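HTH tetR-type domain-containing protein (Streptomyces coelicolor A3, PDB 3IUV) is of unknown specific function but probably binds regulatory DNA as a transcription factor of the TetR family. Local coordinates at residues A[31-36]-A[45-50]; A[67-72]-A[126-131]; A[74-79]-A[94-99]. All coordinates share one frame; numbering follows the deposited sequence.

How the contacts relate
The centre of contact 1, in the predicted DNA-binding motif, is about 23 Å from the centre of the chain and that of contact 2 about 6 Å, while contact 3 lies on the other side of the chain's centre from contact 1. Contacts 1 and 2 are partly buried, the first joining two short helices through a histidine edge and threonine methyls, the second purely aromatic; contact 3 is a polar surface pairing of histidine with glutamate. It uses the loop that follows helix 54-73 of contact 2; their centres are about 11 Å apart, and F69 and V72 touch W97 and E96. Contact 1 touches neither.

Contact 1 of 3, residues A[31-36]-A[45-50]; sequences LSHRTV and GSTTYH
H33, in the first turn of helix 33-40, comes closest in backbone to T47 of helix 44-50, their CA atoms being 6.2 Å apart. The imidazole of H33 meets T47 with its edge: the methyl CG2 of T47 lies near the ring plane, 3.2 Å from H33 CD2. T48 brings a second methyl to the same carbon, its CG2 standing 3.6 Å from H33 CD2 in an oblique position. The ring reaches both because H33 CG is anti to the carbonyl carbon and beside the backbone N (chi1 -73°). Its far nitrogen is used too, for H33 NE2 is hydrogen-bonded to F51 O, just beyond helix 44-50, which probably helps to fix the rotation of the ring.

The two segments fall in the predicted helix-turn-helix motif, in which helix 44-50 probably corresponds to the recognition helix, as in other TetR-type repressors. S32 occupies the N-cap position of the earlier helix, and its OG shares a hydrogen bond of 2.9 Å with T35 OG1. T48 is held from within its own helix: its OG1 donates to G45 O over 3.2 Å, from 39° above the carbonyl plane, which leaves the methyl to face H33. With an alanine here in place of H33, F51 O would probably lose this donor and a gap would open beside the methyls of T47 and T48. L54 of helix 54-73 and L44 also touch H33, while V36 points toward helix 44-50 and packs on L57.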
loop_
_atom_site.group_PDB
_atom_site.type_symbol
_atom_site.label_atom_id
_atom_site.label_comp_id
_atom_site.label_asym_id
_atom_site.label_seq_id
_atom_site.Cartn_x
_atom_site.Cartn_y
_atom_site.Cartn_z
ATOM N N LEU A 31 -0.099 -10.800 -16.821
ATOM C CA LEU A 31 1.275 -11.213 -17.076
ATOM C C LEU A 31 1.508 -12.709 -16.880
ATOM O O LEU A 31 1.404 -13.233 -15.771
ATOM C CB LEU A 31 2.242 -10.384 -16.224
ATOM C CG LEU A 31 3.549 -11.039 -15.787
ATOM C CD1 LEU A 31 4.711 -10.077 -15.927
ATOM C CD2 LEU A 31 3.426 -11.543 -14.364
ATOM N N SER A 32 1.825 -13.385 -17.978
ATOM C CA SER A 32 2.111 -14.809 -17.957
ATOM C C SER A 32 3.192 -15.072 -18.979
ATOM O O SER A 32 3.367 -14.284 -19.905
ATOM C CB SER A 32 0.874 -15.597 -18.348
ATOM O OG SER A 32 0.686 -15.528 -19.749
ATOM N N HIS A 33 3.905 -16.183 -18.823
ATOM C CA HIS A 33 4.946 -16.575 -19.777
ATOM C C HIS A 33 4.607 -16.205 -21.200
ATOM O O HIS A 33 5.437 -15.658 -21.923
ATOM C CB HIS A 33 5.185 -18.075 -19.724
ATOM C CG HIS A 33 5.906 -18.508 -18.496
ATOM N ND1 HIS A 33 5.259 -19.060 -17.415
ATOM C CD2 HIS A 33 7.215 -18.430 -18.161
ATOM C CE1 HIS A 33 6.144 -19.322 -16.466
ATOM N NE2 HIS A 33 7.336 -18.943 -16.894
ATOM N N ARG A 34 3.382 -16.523 -21.598
ATOM C CA ARG A 34 2.977 -16.322 -22.971
ATOM C C ARG A 34 2.846 -14.829 -23.288
ATOM O O ARG A 34 3.181 -14.399 -24.393
ATOM C CB ARG A 34 1.686 -17.097 -23.261
ATOM C CG ARG A 34 1.488 -17.436 -24.715
ATOM C CD ARG A 34 1.042 -18.882 -24.894
ATOM N NE ARG A 34 1.031 -19.265 -26.305
ATOM C CZ ARG A 34 1.164 -20.516 -26.747
ATOM N NH1 ARG A 34 1.327 -21.510 -25.885
ATOM N NH2 ARG A 34 1.140 -20.775 -28.053
ATOM N N THR A 35 2.400 -14.036 -22.313
ATOM C CA THR A 35 2.145 -12.608 -22.542
ATOM C C THR A 35 3.420 -11.801 -22.428
ATOM O O THR A 35 3.616 -10.803 -23.127
ATOM C CB THR A 35 1.147 -12.015 -21.539
ATOM O OG1 THR A 35 0.218 -13.022 -21.121
ATOM C CG2 THR A 35 0.402 -10.869 -22.188
ATOM N N VAL A 36 4.274 -12.231 -21.513
ATOM C CA VAL A 36 5.628 -11.721 -21.430
ATOM C C VAL A 36 6.436 -12.098 -22.679
ATOM O O VAL A 36 7.233 -11.307 -23.172
ATOM C CB VAL A 36 6.317 -12.255 -20.178
ATOM C CG1 VAL A 36 7.508 -11.388 -19.824
ATOM C CG2 VAL A 36 5.329 -12.272 -19.025
ATOM N N GLY A 45 9.952 -20.332 -25.083
ATOM C CA GLY A 45 11.027 -21.192 -24.598
ATOM C C GLY A 45 12.129 -20.423 -23.871
ATOM O O GLY A 45 12.650 -20.903 -22.878
ATOM N N SER A 46 12.483 -19.245 -24.388
ATOM C CA SER A 46 13.428 -18.332 -23.753
ATOM C C SER A 46 12.903 -17.963 -22.390
ATOM O O SER A 46 13.574 -18.027 -21.354
ATOM C CB SER A 46 13.473 -17.023 -24.543
ATOM O OG SER A 46 14.618 -16.903 -25.359
ATOM N N THR A 47 11.683 -17.493 -22.462
ATOM C CA THR A 47 10.898 -17.080 -21.344
ATOM C C THR A 47 10.965 -18.129 -20.230
ATOM O O THR A 47 11.242 -17.817 -19.065
ATOM C CB THR A 47 9.463 -16.838 -21.873
ATOM O OG1 THR A 47 9.239 -15.422 -21.985
ATOM C CG2 THR A 47 8.404 -17.538 -21.018
ATOM N N THR A 48 10.757 -19.387 -20.582
ATOM C CA THR A 48 10.705 -20.395 -19.550
ATOM C C THR A 48 12.120 -20.873 -19.162
ATOM O O THR A 48 12.375 -21.312 -18.035
ATOM C CB THR A 48 9.754 -21.525 -19.959
ATOM O OG1 THR A 48 10.307 -22.238 -21.065
ATOM C CG2 THR A 48 8.404 -20.938 -20.390
ATOM N N TYR A 49 13.046 -20.750 -20.098
ATOM C CA TYR A 49 14.426 -21.138 -19.871
ATOM C C TYR A 49 14.975 -20.266 -18.740
ATOM O O TYR A 49 15.735 -20.701 -17.874
ATOM C CB TYR A 49 15.214 -20.962 -21.173
ATOM C CG TYR A 49 16.698 -21.181 -21.062
ATOM C CD1 TYR A 49 17.203 -22.375 -20.575
ATOM C CD2 TYR A 49 17.598 -20.187 -21.463
ATOM C CE1 TYR A 49 18.560 -22.579 -20.477
ATOM C CE2 TYR A 49 18.952 -20.376 -21.364
ATOM C CZ TYR A 49 19.430 -21.579 -20.871
ATOM O OH TYR A 49 20.785 -21.787 -20.776
ATOM N N HIS A 50 14.526 -19.030 -18.722
ATOM C CA HIS A 50 14.935 -18.122 -17.680
ATOM C C HIS A 50 14.004 -18.111 -16.464
ATOM O O HIS A 50 14.428 -17.786 -15.367
ATOM C CB HIS A 50 15.112 -16.730 -18.270
ATOM C CG HIS A 50 16.247 -16.656 -19.235
ATOM N ND1 HIS A 50 17.560 -16.722 -18.837
ATOM C CD2 HIS A 50 16.264 -16.565 -20.592
ATOM C CE1 HIS A 50 18.345 -16.659 -19.898
ATOM N NE2 HIS A 50 17.578 -16.558 -20.971
#

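Contact 2 of 3, residues A[67-72]-A[126-131]; sequences EGFARV and AEWAEG
Where the long helix 54-73 of this TetR-type protein passes helix 121-139 of the all-helical C-terminal part, F69 and W128 form an offset aromatic stack. The phenyl ring of F69 and the five-membered ring of W128 have centroids 4.9 Å apart and planes inclined by only 14°, so the two flat groups lie almost parallel, one face against the other. The indole nitrogen sits over the middle of the phenyl ring, with W128 NE1 4.2 Å from F69 CD2. Seen from the indole, the phenyl is displaced toward the rim, and the overlap continues to the benzo part, where F69 CZ is 4.3 Å from W128 CZ2. F69 reaches across with CG anti to the backbone N (chi1 174°), a torsion that carries the ring out toward the neighbouring helix.

Other helices add to the surroundings. W97 of helix 86-98 meets F69 edge-to-face, and V149, L152 and D153 of helix 142-161 touch W128. Outside the stack, E67 OE1 and E127 OE2 stand 5.6 Å apart, and E127 has a salt-bridge partner in R63, which probably eases the repulsion between the two acids.

Because the planes are nearly parallel, the N-H of W128 runs along the phenyl face and does not point into it. No hydrogen bond crosses between the two segments, which implies that they are joined by dispersion and the burial of apolar surface, a cohesion that depends on ring shape far more than on directed polar bonds.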
loop_
_atom_site.group_PDB
_atom_site.type_symbol
_atom_site.label_atom_id
_atom_site.label_comp_id
_atom_site.label_asym_id
_atom_site.label_seq_id
_atom_site.Cartn_x
_atom_site.Cartn_y
_atom_site.Cartn_z
ATOM N N GLU A 67 15.939 -3.194 -6.432
ATOM C CA GLU A 67 17.323 -2.775 -6.680
ATOM C C GLU A 67 17.426 -1.357 -7.259
ATOM O O GLU A 67 18.435 -0.675 -7.075
ATOM C CB GLU A 67 18.060 -3.793 -7.548
ATOM C CG GLU A 67 18.284 -5.121 -6.833
ATOM C CD GLU A 67 18.818 -6.219 -7.749
ATOM O OE1 GLU A 67 18.988 -7.359 -7.262
ATOM O OE2 GLU A 67 19.065 -5.944 -8.949
ATOM N N GLY A 68 16.366 -0.913 -7.933
ATOM C CA GLY A 68 16.307 0.435 -8.469
ATOM C C GLY A 68 16.288 1.501 -7.387
ATOM O O GLY A 68 17.026 2.490 -7.463
ATOM N N PHE A 69 15.432 1.299 -6.386
ATOM C CA PHE A 69 15.336 2.182 -5.225
ATOM C C PHE A 69 16.630 2.178 -4.382
ATOM O O PHE A 69 17.099 3.237 -3.947
ATOM C CB PHE A 69 14.119 1.789 -4.368
ATOM C CG PHE A 69 13.997 2.555 -3.066
ATOM C CD1 PHE A 69 13.460 3.837 -3.042
ATOM C CD2 PHE A 69 14.398 1.975 -1.862
ATOM C CE1 PHE A 69 13.337 4.537 -1.838
ATOM C CE2 PHE A 69 14.290 2.655 -0.667
ATOM C CZ PHE A 69 13.756 3.938 -0.653
ATOM N N ALA A 70 17.198 0.993 -4.160
ATOM C CA ALA A 70 18.449 0.856 -3.406
ATOM C C ALA A 70 19.596 1.555 -4.121
ATOM O O ALA A 70 20.665 1.753 -3.546
ATOM C CB ALA A 70 18.793 -0.624 -3.165
ATOM N N ARG A 71 19.359 1.926 -5.375
ATOM C CA ARG A 71 20.349 2.642 -6.158
ATOM C C ARG A 71 20.130 4.147 -6.057
ATOM O O ARG A 71 21.043 4.931 -6.318
ATOM C CB ARG A 71 20.354 2.156 -7.613
ATOM C CG ARG A 71 21.358 1.023 -7.859
ATOM C CD ARG A 71 21.060 0.214 -9.116
ATOM N NE ARG A 71 20.300 0.977 -10.103
ATOM C CZ ARG A 71 19.236 0.513 -10.757
ATOM N NH1 ARG A 71 18.609 1.296 -11.632
ATOM N NH2 ARG A 71 18.809 -0.733 -10.548
ATOM N N VAL A 72 18.916 4.543 -5.676
ATOM C CA VAL A 72 18.628 5.926 -5.295
ATOM C C VAL A 72 19.235 6.184 -3.919
ATOM O O VAL A 72 19.822 7.232 -3.648
ATOM C CB VAL A 72 17.120 6.157 -5.181
ATOM C CG1 VAL A 72 16.828 7.620 -4.800
ATOM C CG2 VAL A 72 16.420 5.739 -6.472
ATOM N N ALA A 126 9.763 -7.275 2.873
ATOM C CA ALA A 126 10.851 -6.773 3.679
ATOM C C ALA A 126 11.927 -6.126 2.820
ATOM O O ALA A 126 12.379 -5.026 3.122
ATOM C CB ALA A 126 11.427 -7.885 4.548
ATOM N N GLU A 127 12.314 -6.801 1.742
ATOM C CA GLU A 127 13.548 -6.459 1.041
ATOM C C GLU A 127 13.687 -4.953 0.898
ATOM O O GLU A 127 14.750 -4.392 1.165
ATOM C CB GLU A 127 13.613 -7.151 -0.312
ATOM C CG GLU A 127 15.007 -7.497 -0.764
ATOM C CD GLU A 127 14.996 -8.417 -1.963
ATOM O OE1 GLU A 127 14.723 -9.630 -1.771
ATOM O OE2 GLU A 127 15.257 -7.920 -3.088
ATOM N N TRP A 128 12.597 -4.313 0.491
ATOM C CA TRP A 128 12.499 -2.858 0.463
ATOM C C TRP A 128 13.143 -2.248 1.710
ATOM O O TRP A 128 14.284 -1.792 1.680
ATOM C CB TRP A 128 11.020 -2.455 0.398
ATOM C CG TRP A 128 10.751 -1.026 0.035
ATOM C CD1 TRP A 128 10.665 -0.509 -1.222
ATOM C CD2 TRP A 128 10.494 0.061 0.927
ATOM N NE1 TRP A 128 10.379 0.835 -1.169
ATOM C CE2 TRP A 128 10.275 1.207 0.146
ATOM C CE3 TRP A 128 10.429 0.177 2.310
ATOM C CZ2 TRP A 128 10.000 2.449 0.702
ATOM C CZ3 TRP A 128 10.157 1.411 2.858
ATOM C CH2 TRP A 128 9.947 2.526 2.062
ATOM N N ALA A 129 12.403 -2.254 2.815
ATOM C CA ALA A 129 12.812 -1.527 4.010
ATOM C C ALA A 129 13.845 -2.265 4.858
ATOM O O ALA A 129 14.261 -1.775 5.901
ATOM C CB ALA A 129 11.612 -1.164 4.839
ATOM N N GLU A 130 14.274 -3.429 4.394
ATOM C CA GLU A 130 15.308 -4.174 5.094
ATOM C C GLU A 130 16.637 -3.422 5.127
ATOM O O GLU A 130 17.271 -3.320 6.172
ATOM C CB GLU A 130 15.502 -5.553 4.464
ATOM C CG GLU A 130 15.948 -6.600 5.468
ATOM C CD GLU A 130 15.151 -6.514 6.741
ATOM O OE1 GLU A 130 14.027 -7.076 6.784
ATOM O OE2 GLU A 130 15.652 -5.877 7.694
ATOM N N GLY A 131 17.061 -2.906 3.978
ATOM C CA GLY A 131 18.316 -2.182 3.891
ATOM C C GLY A 131 18.173 -0.773 4.442
ATOM O O GLY A 131 19.064 -0.276 5.159
#

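Contact 3 of 3, residues A[74-79]-A[94-99]; sequences AAHPAL and LGEWLG
H76, in the loop after helix 54-73, and E96, near the end of helix 86-98, reach for each other from opposite directions and carry this contact between them. The carboxylate arrives at the edge of the imidazole, near its plane, and the two flat groups are turned 39° apart. The model places H76 NE2 2.4 Å from E96 OE2, as a hydrogen bond from the ring, but this is too short to be reliable and the place of OE2 is doubtful. The other oxygen, E96 OE1, lies 3.3 Å from H76 NE2 at an angle too poor for a bond. E96 spans the distance with a chain extended beyond CG.

The closer side of the contact is the one turned to the protein: V93 touches the imidazole, V72 lies against the side chain of E96, and E89 takes a weak hydrogen bond from H76 ND1. The nearness of two carboxylates may favour a protonated histidine. The outer side is looser, with E96 itself exposed.

E89, V93 and E96 follow one another along a single side of helix 86-98, and H76 lies against all three. A loop folded back in this way is a connection between two consecutive helices, 54-73 and 86-98, packed onto the second by its side chains, within the all-helical TetR fold.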
loop_
_atom_site.group_PDB
_atom_site.type_symbol
_atom_site.label_atom_id
_atom_site.label_comp_id
_atom_site.label_asym_id
_atom_site.label_seq_id
_atom_site.Cartn_x
_atom_site.Cartn_y
_atom_site.Cartn_z
ATOM N N ALA A 74 21.688 4.289 -2.383
ATOM C CA ALA A 74 23.131 4.237 -2.553
ATOM C C ALA A 74 23.664 5.511 -3.232
ATOM O O ALA A 74 24.845 5.792 -3.150
ATOM C CB ALA A 74 23.527 2.990 -3.327
ATOM N N ALA A 75 22.796 6.293 -3.871
ATOM C CA ALA A 75 23.215 7.576 -4.444
ATOM C C ALA A 75 23.121 8.733 -3.436
ATOM O O ALA A 75 23.436 9.880 -3.761
ATOM C CB ALA A 75 22.422 7.898 -5.706
ATOM N N HIS A 76 22.678 8.434 -2.220
ATOM C CA HIS A 76 22.791 9.395 -1.129
ATOM C C HIS A 76 23.484 8.736 0.032
ATOM O O HIS A 76 22.839 8.248 0.962
ATOM C CB HIS A 76 21.435 9.911 -0.688
ATOM C CG HIS A 76 20.663 10.561 -1.786
ATOM N ND1 HIS A 76 20.292 11.884 -1.746
ATOM C CD2 HIS A 76 20.211 10.067 -2.962
ATOM C CE1 HIS A 76 19.625 12.181 -2.850
ATOM N NE2 HIS A 76 19.563 11.093 -3.603
ATOM N N PRO A 77 24.814 8.731 -0.023
ATOM C CA PRO A 77 25.710 8.149 0.982
ATOM C C PRO A 77 25.536 8.918 2.290
ATOM O O PRO A 77 25.643 8.352 3.387
ATOM C CB PRO A 77 27.115 8.397 0.402
ATOM C CG PRO A 77 26.908 8.990 -0.963
ATOM C CD PRO A 77 25.529 9.561 -1.002
ATOM N N ALA A 78 25.259 10.213 2.147
ATOM C CA ALA A 78 24.957 11.093 3.278
ATOM C C ALA A 78 23.971 10.545 4.343
ATOM O O ALA A 78 24.048 10.934 5.516
ATOM C CB ALA A 78 24.489 12.466 2.762
ATOM N N LEU A 79 23.046 9.666 3.948
ATOM C CA LEU A 79 22.071 9.095 4.896
ATOM C C LEU A 79 22.757 8.434 6.075
ATOM O O LEU A 79 22.261 8.463 7.199
ATOM C CB LEU A 79 21.184 8.046 4.213
ATOM C CG LEU A 79 20.206 8.400 3.088
ATOM C CD1 LEU A 79 19.731 7.122 2.432
ATOM C CD2 LEU A 79 19.020 9.213 3.585
ATOM N N LEU A 94 13.166 10.088 -1.495
ATOM C CA LEU A 94 11.769 10.057 -1.884
ATOM C C LEU A 94 11.453 10.953 -3.089
ATOM O O LEU A 94 10.693 10.557 -3.969
ATOM C CB LEU A 94 10.877 10.447 -0.706
ATOM C CG LEU A 94 10.498 9.335 0.263
ATOM C CD1 LEU A 94 9.116 9.640 0.837
ATOM C CD2 LEU A 94 10.503 7.993 -0.457
ATOM N N GLY A 95 12.015 12.158 -3.124
ATOM C CA GLY A 95 11.818 13.053 -4.263
ATOM C C GLY A 95 12.268 12.416 -5.570
ATOM O O GLY A 95 11.610 12.551 -6.593
ATOM N N GLU A 96 13.391 11.703 -5.538
ATOM C CA GLU A 96 13.896 11.028 -6.730
ATOM C C GLU A 96 13.074 9.793 -7.082
ATOM O O GLU A 96 12.556 9.683 -8.193
ATOM C CB GLU A 96 15.360 10.647 -6.546
ATOM C CG GLU A 96 16.273 11.843 -6.423
ATOM C CD GLU A 96 17.688 11.465 -6.045
ATOM O OE1 GLU A 96 18.189 10.424 -6.522
ATOM O OE2 GLU A 96 18.302 12.225 -5.275
ATOM N N TRP A 97 12.965 8.867 -6.132
ATOM C CA TRP A 97 12.183 7.638 -6.294
ATOM C C TRP A 97 10.799 7.891 -6.884
ATOM O O TRP A 97 10.185 6.987 -7.452
ATOM C CB TRP A 97 12.039 6.958 -4.933
ATOM C CG TRP A 97 11.249 5.673 -4.903
ATOM C CD1 TRP A 97 10.155 5.404 -4.127
ATOM C CD2 TRP A 97 11.517 4.470 -5.649
ATOM N NE1 TRP A 97 9.721 4.119 -4.349
ATOM C CE2 TRP A 97 10.537 3.525 -5.273
ATOM C CE3 TRP A 97 12.483 4.108 -6.596
ATOM C CZ2 TRP A 97 10.500 2.233 -5.818
ATOM C CZ3 TRP A 97 12.440 2.826 -7.137
ATOM C CH2 TRP A 97 11.455 1.906 -6.746
ATOM N N LEU A 98 10.307 9.118 -6.743
ATOM C CA LEU A 98 8.986 9.464 -7.255
ATOM C C LEU A 98 9.037 10.286 -8.567
ATOM O O LEU A 98 8.345 9.959 -9.533
ATOM C CB LEU A 98 8.132 10.135 -6.161
ATOM C CG LEU A 98 7.889 9.322 -4.870
ATOM C CD1 LEU A 98 7.503 10.231 -3.713
ATOM C CD2 LEU A 98 6.852 8.202 -5.042
ATOM N N GLY A 99 9.865 11.329 -8.612
ATOM C CA GLY A 99 10.075 12.065 -9.850
ATOM C C GLY A 99 10.257 11.122 -11.031
ATOM O O GLY A 99 11.012 10.156 -10.949
#